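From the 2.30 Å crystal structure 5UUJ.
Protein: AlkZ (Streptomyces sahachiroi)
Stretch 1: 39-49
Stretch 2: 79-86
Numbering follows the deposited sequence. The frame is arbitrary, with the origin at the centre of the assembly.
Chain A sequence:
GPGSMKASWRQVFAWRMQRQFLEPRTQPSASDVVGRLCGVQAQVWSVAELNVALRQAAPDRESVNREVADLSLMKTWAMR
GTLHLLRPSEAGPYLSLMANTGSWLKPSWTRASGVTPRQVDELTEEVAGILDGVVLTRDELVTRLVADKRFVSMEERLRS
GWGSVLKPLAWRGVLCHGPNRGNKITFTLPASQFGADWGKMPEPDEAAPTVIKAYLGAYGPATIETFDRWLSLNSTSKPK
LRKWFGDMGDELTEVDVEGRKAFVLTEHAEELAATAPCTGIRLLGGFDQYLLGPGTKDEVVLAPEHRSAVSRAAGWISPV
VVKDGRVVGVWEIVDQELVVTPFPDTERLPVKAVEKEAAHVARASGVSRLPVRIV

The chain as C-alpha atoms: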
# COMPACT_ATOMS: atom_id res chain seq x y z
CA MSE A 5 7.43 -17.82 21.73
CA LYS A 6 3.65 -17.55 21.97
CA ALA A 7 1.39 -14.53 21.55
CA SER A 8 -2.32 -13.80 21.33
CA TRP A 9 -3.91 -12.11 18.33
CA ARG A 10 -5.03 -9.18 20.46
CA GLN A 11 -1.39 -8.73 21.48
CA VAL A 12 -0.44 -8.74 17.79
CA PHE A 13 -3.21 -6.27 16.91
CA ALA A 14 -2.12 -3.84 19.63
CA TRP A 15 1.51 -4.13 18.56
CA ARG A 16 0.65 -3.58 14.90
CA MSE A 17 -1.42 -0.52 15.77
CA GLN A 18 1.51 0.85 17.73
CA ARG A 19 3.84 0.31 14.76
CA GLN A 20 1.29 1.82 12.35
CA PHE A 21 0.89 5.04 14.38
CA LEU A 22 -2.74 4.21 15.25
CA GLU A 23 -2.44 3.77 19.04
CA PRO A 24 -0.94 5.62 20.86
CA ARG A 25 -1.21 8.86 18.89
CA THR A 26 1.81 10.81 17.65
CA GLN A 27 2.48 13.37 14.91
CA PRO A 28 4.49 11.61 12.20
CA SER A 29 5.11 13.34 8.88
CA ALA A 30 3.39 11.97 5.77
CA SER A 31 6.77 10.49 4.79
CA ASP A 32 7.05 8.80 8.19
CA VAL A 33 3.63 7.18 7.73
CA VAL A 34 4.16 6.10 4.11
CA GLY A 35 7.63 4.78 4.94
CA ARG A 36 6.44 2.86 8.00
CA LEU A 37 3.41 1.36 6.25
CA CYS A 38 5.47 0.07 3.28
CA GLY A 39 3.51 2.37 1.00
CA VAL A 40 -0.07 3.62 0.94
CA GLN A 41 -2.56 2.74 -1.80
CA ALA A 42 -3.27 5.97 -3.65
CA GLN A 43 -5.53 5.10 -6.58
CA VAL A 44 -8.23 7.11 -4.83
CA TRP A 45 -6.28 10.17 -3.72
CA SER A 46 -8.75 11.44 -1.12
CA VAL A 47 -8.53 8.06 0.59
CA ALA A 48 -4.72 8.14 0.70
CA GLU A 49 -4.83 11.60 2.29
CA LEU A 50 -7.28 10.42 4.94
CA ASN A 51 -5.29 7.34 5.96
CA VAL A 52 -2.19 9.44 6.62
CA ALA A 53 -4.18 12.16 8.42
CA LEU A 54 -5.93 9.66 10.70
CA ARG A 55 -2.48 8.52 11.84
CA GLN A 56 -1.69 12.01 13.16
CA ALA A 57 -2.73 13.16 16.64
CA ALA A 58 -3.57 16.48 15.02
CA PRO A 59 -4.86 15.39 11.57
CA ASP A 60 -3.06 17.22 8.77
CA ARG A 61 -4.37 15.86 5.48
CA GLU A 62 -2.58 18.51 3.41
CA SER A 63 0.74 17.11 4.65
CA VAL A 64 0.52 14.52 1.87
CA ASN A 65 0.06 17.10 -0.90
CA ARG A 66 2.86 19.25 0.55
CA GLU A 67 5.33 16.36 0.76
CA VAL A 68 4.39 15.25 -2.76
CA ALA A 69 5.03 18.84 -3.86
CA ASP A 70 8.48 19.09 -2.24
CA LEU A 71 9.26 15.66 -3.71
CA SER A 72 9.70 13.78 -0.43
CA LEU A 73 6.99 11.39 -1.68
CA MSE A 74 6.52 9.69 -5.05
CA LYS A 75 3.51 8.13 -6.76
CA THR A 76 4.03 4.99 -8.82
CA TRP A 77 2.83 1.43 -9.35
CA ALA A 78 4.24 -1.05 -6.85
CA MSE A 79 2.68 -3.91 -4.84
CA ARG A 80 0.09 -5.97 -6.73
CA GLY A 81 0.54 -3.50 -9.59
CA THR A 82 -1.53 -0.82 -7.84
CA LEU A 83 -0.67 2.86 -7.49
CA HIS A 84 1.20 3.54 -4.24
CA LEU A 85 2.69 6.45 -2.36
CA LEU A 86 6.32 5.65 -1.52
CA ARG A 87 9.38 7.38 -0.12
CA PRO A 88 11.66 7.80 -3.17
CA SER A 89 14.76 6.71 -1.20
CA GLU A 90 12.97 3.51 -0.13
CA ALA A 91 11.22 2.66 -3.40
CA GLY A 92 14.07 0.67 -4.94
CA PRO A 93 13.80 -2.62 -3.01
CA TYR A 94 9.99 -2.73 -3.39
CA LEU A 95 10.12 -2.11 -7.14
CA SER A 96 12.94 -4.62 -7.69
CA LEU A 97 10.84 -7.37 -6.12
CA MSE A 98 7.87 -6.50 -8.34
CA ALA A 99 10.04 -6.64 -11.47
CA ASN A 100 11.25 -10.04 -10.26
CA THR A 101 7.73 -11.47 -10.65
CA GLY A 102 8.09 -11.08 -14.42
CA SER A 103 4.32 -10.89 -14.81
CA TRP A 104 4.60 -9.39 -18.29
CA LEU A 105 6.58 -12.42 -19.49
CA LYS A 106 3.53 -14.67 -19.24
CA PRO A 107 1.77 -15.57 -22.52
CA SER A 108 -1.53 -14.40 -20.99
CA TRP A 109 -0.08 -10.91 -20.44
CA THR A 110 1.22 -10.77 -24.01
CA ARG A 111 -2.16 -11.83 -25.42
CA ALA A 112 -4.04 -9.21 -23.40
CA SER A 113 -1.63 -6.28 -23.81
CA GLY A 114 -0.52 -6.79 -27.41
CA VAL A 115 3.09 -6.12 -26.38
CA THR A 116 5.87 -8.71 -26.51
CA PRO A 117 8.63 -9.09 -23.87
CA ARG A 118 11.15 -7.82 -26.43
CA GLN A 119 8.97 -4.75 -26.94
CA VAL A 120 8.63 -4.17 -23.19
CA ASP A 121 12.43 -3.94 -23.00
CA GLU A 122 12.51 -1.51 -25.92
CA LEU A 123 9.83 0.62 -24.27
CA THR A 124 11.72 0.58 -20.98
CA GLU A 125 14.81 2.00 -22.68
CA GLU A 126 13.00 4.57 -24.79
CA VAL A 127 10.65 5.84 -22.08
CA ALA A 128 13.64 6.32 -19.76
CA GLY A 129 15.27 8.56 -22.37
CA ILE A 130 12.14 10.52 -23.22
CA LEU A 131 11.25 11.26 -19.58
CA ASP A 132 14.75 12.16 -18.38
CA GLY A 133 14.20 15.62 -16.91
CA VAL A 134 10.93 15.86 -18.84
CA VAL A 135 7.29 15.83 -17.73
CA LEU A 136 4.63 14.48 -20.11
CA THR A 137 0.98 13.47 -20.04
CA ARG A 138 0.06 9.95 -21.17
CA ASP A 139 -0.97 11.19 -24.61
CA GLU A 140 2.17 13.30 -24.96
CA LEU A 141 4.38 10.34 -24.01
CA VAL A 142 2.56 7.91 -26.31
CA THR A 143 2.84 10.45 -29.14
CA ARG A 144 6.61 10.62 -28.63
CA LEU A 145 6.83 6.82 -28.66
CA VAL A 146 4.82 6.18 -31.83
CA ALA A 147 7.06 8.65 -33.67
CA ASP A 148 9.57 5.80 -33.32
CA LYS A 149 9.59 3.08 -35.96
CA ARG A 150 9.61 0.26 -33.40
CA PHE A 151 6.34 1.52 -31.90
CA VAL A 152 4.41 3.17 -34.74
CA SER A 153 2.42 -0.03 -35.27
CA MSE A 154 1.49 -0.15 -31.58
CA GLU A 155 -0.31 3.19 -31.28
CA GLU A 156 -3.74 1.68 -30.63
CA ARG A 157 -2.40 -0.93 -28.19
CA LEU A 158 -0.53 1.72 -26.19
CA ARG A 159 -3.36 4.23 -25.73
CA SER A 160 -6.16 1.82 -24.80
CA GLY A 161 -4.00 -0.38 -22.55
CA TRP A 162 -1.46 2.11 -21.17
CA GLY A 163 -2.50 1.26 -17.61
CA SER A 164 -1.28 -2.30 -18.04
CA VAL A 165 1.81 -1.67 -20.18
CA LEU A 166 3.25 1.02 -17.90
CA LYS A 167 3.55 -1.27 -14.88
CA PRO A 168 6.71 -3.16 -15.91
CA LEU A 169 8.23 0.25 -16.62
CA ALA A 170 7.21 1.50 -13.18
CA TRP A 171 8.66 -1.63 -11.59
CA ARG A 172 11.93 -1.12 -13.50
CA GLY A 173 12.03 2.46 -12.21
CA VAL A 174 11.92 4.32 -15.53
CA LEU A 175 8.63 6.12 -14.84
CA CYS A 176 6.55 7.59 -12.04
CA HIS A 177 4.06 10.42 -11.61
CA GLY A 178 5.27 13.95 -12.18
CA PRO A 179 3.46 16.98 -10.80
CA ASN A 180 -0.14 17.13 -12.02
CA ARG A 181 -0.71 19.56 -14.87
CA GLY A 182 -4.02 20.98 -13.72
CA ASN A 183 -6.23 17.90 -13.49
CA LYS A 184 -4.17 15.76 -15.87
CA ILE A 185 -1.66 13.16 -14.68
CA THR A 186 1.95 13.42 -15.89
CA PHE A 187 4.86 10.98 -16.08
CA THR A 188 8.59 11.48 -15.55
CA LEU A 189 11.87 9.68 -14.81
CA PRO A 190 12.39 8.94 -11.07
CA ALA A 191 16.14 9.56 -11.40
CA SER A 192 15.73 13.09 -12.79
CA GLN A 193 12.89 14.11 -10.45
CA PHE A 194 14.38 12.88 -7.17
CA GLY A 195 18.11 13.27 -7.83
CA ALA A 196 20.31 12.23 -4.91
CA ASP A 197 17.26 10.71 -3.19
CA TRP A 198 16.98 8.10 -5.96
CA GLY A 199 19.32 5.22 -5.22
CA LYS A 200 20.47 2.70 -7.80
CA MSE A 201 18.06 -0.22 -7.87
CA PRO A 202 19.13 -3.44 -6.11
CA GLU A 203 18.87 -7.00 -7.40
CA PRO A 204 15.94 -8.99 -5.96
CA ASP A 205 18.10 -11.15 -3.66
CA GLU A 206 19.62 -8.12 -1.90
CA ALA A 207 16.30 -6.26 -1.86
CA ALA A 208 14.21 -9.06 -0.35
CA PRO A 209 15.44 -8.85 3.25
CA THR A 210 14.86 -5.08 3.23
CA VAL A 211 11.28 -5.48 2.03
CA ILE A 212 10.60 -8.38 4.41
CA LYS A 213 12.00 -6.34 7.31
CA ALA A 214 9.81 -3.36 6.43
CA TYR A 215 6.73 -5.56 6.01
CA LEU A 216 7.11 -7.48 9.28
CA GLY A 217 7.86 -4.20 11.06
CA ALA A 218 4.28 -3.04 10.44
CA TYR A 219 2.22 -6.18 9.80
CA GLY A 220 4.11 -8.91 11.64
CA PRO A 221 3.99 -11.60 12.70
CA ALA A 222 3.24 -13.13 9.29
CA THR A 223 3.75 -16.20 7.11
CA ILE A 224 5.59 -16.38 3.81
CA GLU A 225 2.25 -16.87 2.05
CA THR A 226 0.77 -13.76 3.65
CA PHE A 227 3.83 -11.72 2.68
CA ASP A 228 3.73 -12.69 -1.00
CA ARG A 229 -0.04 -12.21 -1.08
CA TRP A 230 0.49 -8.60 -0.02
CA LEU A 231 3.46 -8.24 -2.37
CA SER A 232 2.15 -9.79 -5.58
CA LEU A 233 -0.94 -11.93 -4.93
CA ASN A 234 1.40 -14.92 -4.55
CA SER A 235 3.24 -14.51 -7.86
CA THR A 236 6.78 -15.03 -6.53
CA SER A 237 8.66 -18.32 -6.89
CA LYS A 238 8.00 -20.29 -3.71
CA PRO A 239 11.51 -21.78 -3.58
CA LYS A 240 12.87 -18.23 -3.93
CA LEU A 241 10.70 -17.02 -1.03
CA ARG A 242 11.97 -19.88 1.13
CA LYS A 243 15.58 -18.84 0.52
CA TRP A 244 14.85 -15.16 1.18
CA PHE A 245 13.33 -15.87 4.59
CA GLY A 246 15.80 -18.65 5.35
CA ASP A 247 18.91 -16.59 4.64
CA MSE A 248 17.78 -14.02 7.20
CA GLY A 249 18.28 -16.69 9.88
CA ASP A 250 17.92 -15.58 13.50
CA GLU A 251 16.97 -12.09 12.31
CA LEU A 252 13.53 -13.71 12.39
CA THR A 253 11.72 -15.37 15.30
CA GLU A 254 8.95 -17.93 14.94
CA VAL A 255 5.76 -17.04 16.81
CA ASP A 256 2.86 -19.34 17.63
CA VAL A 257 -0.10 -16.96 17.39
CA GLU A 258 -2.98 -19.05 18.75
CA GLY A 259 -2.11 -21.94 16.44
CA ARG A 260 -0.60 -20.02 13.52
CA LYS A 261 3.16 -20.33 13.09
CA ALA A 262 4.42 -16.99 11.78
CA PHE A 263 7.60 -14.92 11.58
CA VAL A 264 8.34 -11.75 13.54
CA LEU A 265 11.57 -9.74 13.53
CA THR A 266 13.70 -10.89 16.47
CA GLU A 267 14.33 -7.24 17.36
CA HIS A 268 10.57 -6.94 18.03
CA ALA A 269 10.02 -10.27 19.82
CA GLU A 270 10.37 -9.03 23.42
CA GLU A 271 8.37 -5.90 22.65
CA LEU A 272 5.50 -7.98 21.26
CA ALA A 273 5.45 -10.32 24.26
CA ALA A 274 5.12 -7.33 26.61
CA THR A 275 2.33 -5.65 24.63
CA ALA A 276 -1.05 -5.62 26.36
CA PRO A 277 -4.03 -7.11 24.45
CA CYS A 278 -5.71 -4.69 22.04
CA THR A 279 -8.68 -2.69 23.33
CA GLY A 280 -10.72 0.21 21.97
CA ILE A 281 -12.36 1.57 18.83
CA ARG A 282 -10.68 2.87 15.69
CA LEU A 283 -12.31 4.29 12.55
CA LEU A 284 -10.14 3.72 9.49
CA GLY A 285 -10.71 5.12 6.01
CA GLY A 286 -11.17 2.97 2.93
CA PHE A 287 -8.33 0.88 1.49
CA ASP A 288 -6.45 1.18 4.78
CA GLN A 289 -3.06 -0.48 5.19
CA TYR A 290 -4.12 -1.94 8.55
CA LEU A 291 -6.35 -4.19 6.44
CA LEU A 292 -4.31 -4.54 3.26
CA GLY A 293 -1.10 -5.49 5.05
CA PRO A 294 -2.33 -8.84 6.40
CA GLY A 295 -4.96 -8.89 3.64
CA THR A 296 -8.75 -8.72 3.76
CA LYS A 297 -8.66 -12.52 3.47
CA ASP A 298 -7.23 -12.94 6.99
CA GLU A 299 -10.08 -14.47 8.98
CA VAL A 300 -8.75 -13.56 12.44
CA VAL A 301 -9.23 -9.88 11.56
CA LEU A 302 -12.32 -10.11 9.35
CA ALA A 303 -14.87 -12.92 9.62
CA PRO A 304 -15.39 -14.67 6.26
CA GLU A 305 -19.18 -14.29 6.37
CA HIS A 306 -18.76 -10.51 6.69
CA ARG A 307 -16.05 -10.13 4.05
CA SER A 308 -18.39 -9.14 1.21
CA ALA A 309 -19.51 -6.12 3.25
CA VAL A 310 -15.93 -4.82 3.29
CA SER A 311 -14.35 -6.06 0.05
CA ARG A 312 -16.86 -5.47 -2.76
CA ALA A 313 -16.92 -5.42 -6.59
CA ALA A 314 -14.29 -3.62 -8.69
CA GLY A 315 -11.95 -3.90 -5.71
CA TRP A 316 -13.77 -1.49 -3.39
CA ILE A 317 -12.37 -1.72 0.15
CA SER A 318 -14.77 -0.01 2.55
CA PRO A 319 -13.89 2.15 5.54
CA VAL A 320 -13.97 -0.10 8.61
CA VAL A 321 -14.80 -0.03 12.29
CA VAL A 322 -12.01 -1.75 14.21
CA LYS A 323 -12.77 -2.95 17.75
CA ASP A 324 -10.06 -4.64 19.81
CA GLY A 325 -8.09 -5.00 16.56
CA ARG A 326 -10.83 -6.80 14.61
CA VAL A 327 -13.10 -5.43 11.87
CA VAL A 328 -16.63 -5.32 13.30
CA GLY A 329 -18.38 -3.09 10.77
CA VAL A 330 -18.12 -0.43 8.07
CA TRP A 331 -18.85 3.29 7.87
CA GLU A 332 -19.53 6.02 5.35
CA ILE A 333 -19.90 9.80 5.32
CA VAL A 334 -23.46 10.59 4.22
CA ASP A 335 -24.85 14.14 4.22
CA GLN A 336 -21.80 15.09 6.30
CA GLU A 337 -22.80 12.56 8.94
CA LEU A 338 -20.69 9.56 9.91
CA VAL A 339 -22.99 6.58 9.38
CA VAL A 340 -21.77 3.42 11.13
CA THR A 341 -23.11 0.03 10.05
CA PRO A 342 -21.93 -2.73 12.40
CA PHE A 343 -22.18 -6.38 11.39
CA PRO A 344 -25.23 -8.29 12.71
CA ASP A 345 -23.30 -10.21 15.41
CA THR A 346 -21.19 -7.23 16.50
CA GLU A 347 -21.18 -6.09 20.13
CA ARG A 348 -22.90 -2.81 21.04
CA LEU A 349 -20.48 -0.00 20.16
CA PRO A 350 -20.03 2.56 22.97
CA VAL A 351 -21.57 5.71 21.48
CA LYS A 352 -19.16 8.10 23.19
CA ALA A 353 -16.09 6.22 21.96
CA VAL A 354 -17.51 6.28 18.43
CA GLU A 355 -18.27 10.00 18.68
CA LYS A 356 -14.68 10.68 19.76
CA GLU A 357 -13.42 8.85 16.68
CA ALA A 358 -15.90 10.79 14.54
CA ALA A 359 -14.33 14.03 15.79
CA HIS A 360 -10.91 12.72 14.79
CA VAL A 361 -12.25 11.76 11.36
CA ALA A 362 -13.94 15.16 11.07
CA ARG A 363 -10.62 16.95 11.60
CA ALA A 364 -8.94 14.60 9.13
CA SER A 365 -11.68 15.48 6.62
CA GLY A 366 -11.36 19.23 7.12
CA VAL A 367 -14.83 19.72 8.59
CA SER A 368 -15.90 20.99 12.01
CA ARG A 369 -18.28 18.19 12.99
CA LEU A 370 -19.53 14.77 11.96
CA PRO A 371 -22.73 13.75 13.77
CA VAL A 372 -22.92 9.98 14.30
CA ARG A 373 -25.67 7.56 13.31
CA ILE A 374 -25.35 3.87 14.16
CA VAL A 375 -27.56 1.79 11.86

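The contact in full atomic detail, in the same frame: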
# COMPACT_ATOMS: atom_id res chain seq x y z
N GLY A 39 4.34 1.81 2.04
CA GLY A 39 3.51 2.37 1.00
C GLY A 39 2.07 2.55 1.45
O GLY A 39 1.62 1.95 2.42
N VAL A 40 1.35 3.40 0.72
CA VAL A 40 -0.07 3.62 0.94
C VAL A 40 -0.76 3.60 -0.42
O VAL A 40 -0.32 4.29 -1.34
CB VAL A 40 -0.35 4.97 1.64
CG1 VAL A 40 -1.86 5.25 1.73
CG2 VAL A 40 0.28 4.99 3.02
N GLN A 41 -1.81 2.80 -0.55
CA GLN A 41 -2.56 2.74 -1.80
C GLN A 41 -3.16 4.10 -2.09
O GLN A 41 -3.79 4.70 -1.22
CB GLN A 41 -3.66 1.67 -1.75
CG GLN A 41 -3.34 0.43 -2.60
CD GLN A 41 -4.56 -0.34 -3.09
OE1 GLN A 41 -4.51 -1.56 -3.21
NE2 GLN A 41 -5.64 0.37 -3.41
N ALA A 42 -2.95 4.59 -3.31
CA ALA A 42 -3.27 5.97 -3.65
C ALA A 42 -4.03 6.09 -4.97
O ALA A 42 -3.96 7.13 -5.63
CB ALA A 42 -1.99 6.79 -3.72
N GLN A 43 -4.75 5.04 -5.35
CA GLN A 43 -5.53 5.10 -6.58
C GLN A 43 -6.67 6.09 -6.41
O GLN A 43 -7.00 6.84 -7.33
CB GLN A 43 -6.07 3.72 -6.96
CG GLN A 43 -6.82 3.69 -8.28
CD GLN A 43 -6.01 4.28 -9.43
OE1 GLN A 43 -4.94 3.78 -9.77
NE2 GLN A 43 -6.53 5.35 -10.03
N VAL A 44 -7.28 6.08 -5.23
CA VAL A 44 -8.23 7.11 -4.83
C VAL A 44 -7.48 8.07 -3.90
O VAL A 44 -7.19 7.74 -2.76
CB VAL A 44 -9.46 6.52 -4.12
CG1 VAL A 44 -10.47 7.62 -3.80
CG2 VAL A 44 -10.11 5.44 -4.99
N TRP A 45 -7.17 9.26 -4.41
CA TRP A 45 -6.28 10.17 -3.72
C TRP A 45 -6.83 10.63 -2.37
O TRP A 45 -6.10 10.68 -1.39
CB TRP A 45 -5.97 11.39 -4.59
CG TRP A 45 -4.96 12.29 -3.96
CD1 TRP A 45 -5.15 13.57 -3.53
CD2 TRP A 45 -3.60 11.97 -3.67
NE1 TRP A 45 -3.99 14.06 -2.99
CE2 TRP A 45 -3.02 13.10 -3.06
CE3 TRP A 45 -2.81 10.82 -3.86
CZ2 TRP A 45 -1.69 13.13 -2.65
CZ3 TRP A 45 -1.49 10.86 -3.45
CH2 TRP A 45 -0.94 12.00 -2.86
N SER A 46 -8.12 10.95 -2.34
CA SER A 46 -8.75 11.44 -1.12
C SER A 46 -8.64 10.42 -0.00
O SER A 46 -8.55 10.77 1.17
CB SER A 46 -10.22 11.80 -1.38
OG SER A 46 -10.94 10.68 -1.87
N VAL A 47 -8.65 9.14 -0.37
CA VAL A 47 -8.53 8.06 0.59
C VAL A 47 -7.10 7.95 1.14
O VAL A 47 -6.90 7.67 2.32
CB VAL A 47 -8.97 6.72 -0.04
CG1 VAL A 47 -8.60 5.55 0.85
CG2 VAL A 47 -10.46 6.74 -0.31
N ALA A 48 -6.11 8.18 0.28
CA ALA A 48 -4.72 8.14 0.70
C ALA A 48 -4.42 9.27 1.69
O ALA A 48 -3.70 9.08 2.67
CB ALA A 48 -3.79 8.23 -0.50
N GLU A 49 -4.97 10.45 1.41
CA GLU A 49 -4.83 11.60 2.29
C GLU A 49 -5.39 11.30 3.68
O GLU A 49 -4.77 11.61 4.69
CB GLU A 49 -5.54 12.82 1.71
CG GLU A 49 -4.95 13.34 0.41
CD GLU A 49 -5.76 14.47 -0.17
OE1 GLU A 49 -5.18 15.53 -0.48
OE2 GLU A 49 -7.00 14.31 -0.30
N MSE A 79 3.23 -2.62 -5.26
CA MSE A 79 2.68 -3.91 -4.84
C MSE A 79 1.36 -4.25 -5.54
O MSE A 79 0.46 -3.42 -5.61
CB MSE A 79 2.47 -3.94 -3.33
CG MSE A 79 3.72 -4.33 -2.54
SE MSE A 79 5.17 -3.02 -2.70
CE MSE A 79 4.22 -1.51 -1.89
N ARG A 80 1.28 -5.47 -6.05
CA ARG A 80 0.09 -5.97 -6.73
C ARG A 80 -0.24 -5.12 -7.96
O ARG A 80 -1.35 -5.20 -8.50
CB ARG A 80 -1.10 -6.00 -5.77
CG ARG A 80 -0.80 -6.75 -4.47
CD ARG A 80 -1.98 -6.75 -3.50
NE ARG A 80 -2.42 -5.40 -3.16
CZ ARG A 80 -1.83 -4.60 -2.27
NH1 ARG A 80 -0.75 -5.00 -1.61
NH2 ARG A 80 -2.33 -3.39 -2.04
N GLY A 81 0.72 -4.33 -8.41
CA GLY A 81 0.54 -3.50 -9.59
C GLY A 81 -0.32 -2.27 -9.38
O GLY A 81 -0.66 -1.58 -10.34
N THR A 82 -0.68 -1.97 -8.13
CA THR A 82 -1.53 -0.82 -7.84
C THR A 82 -0.71 0.42 -7.51
O THR A 82 0.43 0.33 -7.06
CB THR A 82 -2.49 -1.10 -6.66
OG1 THR A 82 -1.73 -1.30 -5.46
CG2 THR A 82 -3.33 -2.34 -6.93
N LEU A 83 -1.31 1.58 -7.75
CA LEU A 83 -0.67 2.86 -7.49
C LEU A 83 -0.45 3.08 -6.00
O LEU A 83 -1.38 3.01 -5.20
CB LEU A 83 -1.54 3.99 -8.05
CG LEU A 83 -0.93 5.40 -8.01
CD1 LEU A 83 0.29 5.48 -8.91
CD2 LEU A 83 -1.98 6.43 -8.42
N HIS A 84 0.81 3.34 -5.63
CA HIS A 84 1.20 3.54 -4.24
C HIS A 84 1.93 4.86 -4.04
O HIS A 84 2.66 5.32 -4.93
CB HIS A 84 2.13 2.42 -3.77
CG HIS A 84 1.43 1.20 -3.27
ND1 HIS A 84 0.99 0.20 -4.11
CD2 HIS A 84 1.14 0.79 -2.01
CE1 HIS A 84 0.43 -0.76 -3.39
NE2 HIS A 84 0.51 -0.42 -2.12
N LEU A 85 1.75 5.46 -2.87
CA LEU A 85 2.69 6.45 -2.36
C LEU A 85 3.89 5.71 -1.79
O LEU A 85 3.72 4.70 -1.11
CB LEU A 85 2.05 7.34 -1.29
CG LEU A 85 1.14 8.48 -1.74
CD1 LEU A 85 0.32 9.00 -0.57
CD2 LEU A 85 1.95 9.61 -2.35
N LEU A 86 5.09 6.20 -2.09
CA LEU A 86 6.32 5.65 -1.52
C LEU A 86 7.33 6.75 -1.25
O LEU A 86 7.29 7.80 -1.89
CB LEU A 86 6.94 4.61 -2.47
CG LEU A 86 6.14 3.34 -2.76
CD1 LEU A 86 6.74 2.60 -3.94
CD2 LEU A 86 6.10 2.44 -1.54
O HOH W 1 -3.96 1.53 -9.12

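Residues 39-49 of AlkZ leave a short strand, turn and enter a helix, and all three parts pack on the stretch 79-86, whose strand 83-86 runs antiparallel to 40-41; together the two bury 546 Å². At Gly-39 the two stretches are too close for a side chain: CA lies 3.2 Å from Leu-85 O, in a CA-H...O contact, and 3.6 Å from Leu-86 CD2. A CB here would sit about 3.0 Å from Leu-86 CD2 and would also jam against the preceding carbonyl, so the backbone angles themselves call for glycine. Val-40 pairs with Leu-85 through two hydrogen bonds, Val-40 N to Leu-85 O at 3.3 Å and Leu-85 N to Val-40 O at 2.8 Å. Its carbonyl also receives a CA-H...O contact, with His-84 CA 3.4 Å from Val-40 O. The two side chains share one face of the sheet, Val-40 CB lying 4.5 Å from Leu-85 CB, and both are buried, as suits branched apolar residues. Gln-41 turns to the other face with His-84, its non-hydrogen-bonded partner. Its methylene CG lies over one face of the imidazole, 4.3 Å from the ring centroid, a CH-pi contact, while His-84 ND1 donates to Thr-82 O at 3.0 Å and so ties the ring to its own stretch. Farther along the side chain, Gln-41 OE1 accepts from Arg-80 NH2 at 3.1 Å, with the oxygen near the guanidinium plane. A long polar side chain thus serves both an aromatic face and a charged donor. Ala-42 N extends the backbone ladder past the strand, donating to Leu-83 O at 2.9 Å, and its small CB fits 4.1 Å from Leu-85 CG. Gln-43, exposed, has CA-to-CB directed sideways, but its end returns to the partner: OE1 lies 3.8 Å from Leu-83 CB, a water donates to Gln-43 OE1 at 2.5 Å, and the water oxygen accepts from Leu-83 N at 3.0 Å. Val-44 points away and occupies the N-cap position; its carbonyl accepts from Ala-48 N, the O-to-N distance being 3.3 Å. From the helix, Trp-45 reaches back with its ring edge, CH2 3.8 Å from Leu-85 CD2, and one turn on Ala-48 points toward the partner, CB 4.2 Å from Leu-85 CD1. Leu-85, with 100 Å² covered by the first stretch, is therefore the apolar hub, meeting Val-40, Ala-42, Trp-45 and Ala-48. Ser-46, Val-47 and Glu-49 make no contact with the second stretch.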